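Local coordinates for ABC transporter ATP-binding/permease protein Rv1747 (Mycobacterium tuberculosis, PDB 6CCD) that helps move an unidentified substrate across the membrane as an ATP-driven transporter required for virulence, this piece being its first phosphothreonine-binding FHA domain, at residues A[69-74]-A[83-88]. Sequence-based numbering, arbitrary orientation.
Sequences LYLNNR and DAQRVH
Tyr70 and His88 join their strands through an antiparallel hydrogen-bonded pair. Tyr70 N gives its hydrogen to His88 O at 2.7 Å, and His88 N returns one to Tyr70 O at 3.0 Å. The second is the straighter of the two, with an N-H...O angle of 169°. Both side chains leave on the same face of the sheet, CB beside CB. The Tyr70 ring then leads away, with its CD2 edge near His88 O, while the imidazole is anchored by ND1 to Gly94 O.

Leu71 is the side chain to follow. From CB, CG stands anti to the backbone N (chi1 176°), beside the carbonyl carbon, and of the two methyls beyond it CD1 does the touching. This methyl sits 3.3 Å from Gln85 OE1, with the two side chains crossing at about a right angle. The bend of Gln85 at chi2 (66°) carries its CD to 3.6 Å from Leu71 CD1. The same methyl also lies 3.7 Å from Arg86 O and more loosely against Val87 CG1. On the other side of Tyr70 in sequence, Leu69 CD1 packs on Val87 CG2 at 3.9 Å; Val79 of strand 78-81 touches Leu69, Leu71, Gln85 and Val87 alike.

Past the pair the strands diverge, as 69-71 enters the type I' turn from Leu71 to Arg74. Water 1 bridges the gap, accepting from Asn72 N and donating to Arg86 O at 2.9 Å.

This is a short antiparallel pairing within one sheet of the FHA beta sandwich, where strand 69-71 lies between 84-89 and 74-75. The two backbone bonds set the register, and water 1 extends the link; packing comes from Leu69 against Val87 and from Leu71 meeting the Gln85 amide through dispersion rather than polar bonding.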
# COMPACT_ATOMS: atom_id res chain seq x y z
N LEU A 69 -3.86 1.10 -8.86
CA LEU A 69 -3.89 0.15 -7.75
C LEU A 69 -4.86 -0.94 -8.13
O LEU A 69 -5.99 -0.65 -8.56
CB LEU A 69 -4.35 0.83 -6.45
CG LEU A 69 -4.74 -0.00 -5.23
CD1 LEU A 69 -3.52 -0.72 -4.63
CD2 LEU A 69 -5.39 0.91 -4.18
N TYR A 70 -4.43 -2.19 -8.00
CA TYR A 70 -5.24 -3.33 -8.42
C TYR A 70 -5.50 -4.34 -7.31
O TYR A 70 -4.59 -4.72 -6.57
CB TYR A 70 -4.57 -4.04 -9.59
CG TYR A 70 -4.54 -3.22 -10.85
CD1 TYR A 70 -5.53 -3.35 -11.81
CD2 TYR A 70 -3.53 -2.29 -11.07
CE1 TYR A 70 -5.52 -2.59 -12.97
CE2 TYR A 70 -3.51 -1.52 -12.23
CZ TYR A 70 -4.51 -1.68 -13.17
OH TYR A 70 -4.51 -0.93 -14.32
N LEU A 71 -6.76 -4.76 -7.22
CA LEU A 71 -7.16 -5.86 -6.36
C LEU A 71 -7.87 -6.91 -7.22
O LEU A 71 -8.92 -6.63 -7.79
CB LEU A 71 -8.08 -5.37 -5.24
CG LEU A 71 -8.67 -6.43 -4.30
CD1 LEU A 71 -7.57 -7.13 -3.50
CD2 LEU A 71 -9.69 -5.82 -3.37
N ASN A 72 -7.29 -8.10 -7.34
CA ASN A 72 -7.89 -9.16 -8.16
C ASN A 72 -8.31 -8.68 -9.55
O ASN A 72 -9.47 -8.82 -9.94
CB ASN A 72 -9.11 -9.75 -7.45
CG ASN A 72 -8.80 -10.18 -6.03
OD1 ASN A 72 -7.76 -10.78 -5.77
ND2 ASN A 72 -9.70 -9.88 -5.11
N ASN A 73 -7.36 -8.07 -10.25
CA ASN A 73 -7.56 -7.59 -11.63
C ASN A 73 -8.57 -6.47 -11.77
O ASN A 73 -8.97 -6.12 -12.88
CB ASN A 73 -7.96 -8.76 -12.54
CG ASN A 73 -6.93 -9.85 -12.56
OD1 ASN A 73 -5.79 -9.63 -12.99
ND2 ASN A 73 -7.30 -11.02 -12.08
N ARG A 74 -8.98 -5.89 -10.65
CA ARG A 74 -9.84 -4.73 -10.72
C ARG A 74 -9.06 -3.50 -10.31
O ARG A 74 -8.48 -3.46 -9.22
CB ARG A 74 -11.07 -4.90 -9.81
CG ARG A 74 -12.01 -3.74 -9.97
CD ARG A 74 -13.21 -3.82 -9.06
NE ARG A 74 -14.11 -2.70 -9.33
CZ ARG A 74 -15.26 -2.51 -8.70
NH1 ARG A 74 -15.67 -3.36 -7.77
NH2 ARG A 74 -16.02 -1.46 -9.02
N ASP A 83 -8.02 -7.83 7.40
CA ASP A 83 -7.12 -8.76 8.06
C ASP A 83 -5.84 -8.98 7.26
O ASP A 83 -4.73 -8.79 7.76
CB ASP A 83 -7.80 -10.10 8.30
CG ASP A 83 -6.89 -11.09 9.01
OD1 ASP A 83 -6.55 -10.85 10.19
OD2 ASP A 83 -6.50 -12.10 8.38
N ALA A 84 -6.00 -9.41 6.02
CA ALA A 84 -4.86 -9.67 5.16
C ALA A 84 -5.27 -9.47 3.72
O ALA A 84 -6.43 -9.65 3.36
CB ALA A 84 -4.34 -11.07 5.39
N GLN A 85 -4.31 -9.09 2.88
CA GLN A 85 -4.64 -8.65 1.55
C GLN A 85 -3.39 -8.54 0.69
O GLN A 85 -2.36 -8.06 1.14
CB GLN A 85 -5.36 -7.29 1.62
CG GLN A 85 -6.03 -6.87 0.35
CD GLN A 85 -7.17 -7.79 -0.01
OE1 GLN A 85 -6.99 -8.76 -0.73
NE2 GLN A 85 -8.36 -7.48 0.50
N ARG A 86 -3.48 -9.01 -0.55
CA ARG A 86 -2.42 -8.74 -1.52
C ARG A 86 -2.95 -7.82 -2.59
O ARG A 86 -4.05 -8.05 -3.11
CB ARG A 86 -1.91 -10.04 -2.15
CG ARG A 86 -1.03 -9.80 -3.36
CD ARG A 86 -0.46 -11.11 -3.90
NE ARG A 86 0.98 -11.17 -3.68
CZ ARG A 86 1.65 -12.27 -3.40
NH1 ARG A 86 1.02 -13.44 -3.33
NH2 ARG A 86 2.96 -12.21 -3.20
N VAL A 87 -2.19 -6.78 -2.93
CA VAL A 87 -2.57 -5.91 -4.03
C VAL A 87 -1.40 -5.80 -5.00
O VAL A 87 -0.27 -6.21 -4.69
CB VAL A 87 -2.97 -4.49 -3.55
CG1 VAL A 87 -4.12 -4.56 -2.56
CG2 VAL A 87 -1.75 -3.77 -2.94
N HIS A 88 -1.67 -5.25 -6.18
CA HIS A 88 -0.61 -4.90 -7.12
C HIS A 88 -0.72 -3.43 -7.46
O HIS A 88 -1.82 -2.90 -7.60
CB HIS A 88 -0.70 -5.73 -8.40
CG HIS A 88 -0.52 -7.20 -8.17
ND1 HIS A 88 0.69 -7.83 -8.34
CD2 HIS A 88 -1.39 -8.15 -7.76
CE1 HIS A 88 0.56 -9.12 -8.06
NE2 HIS A 88 -0.70 -9.34 -7.71
O HOH W 1 -4.65 -8.62 -5.91
O HOH W 2 -5.95 -10.54 -3.50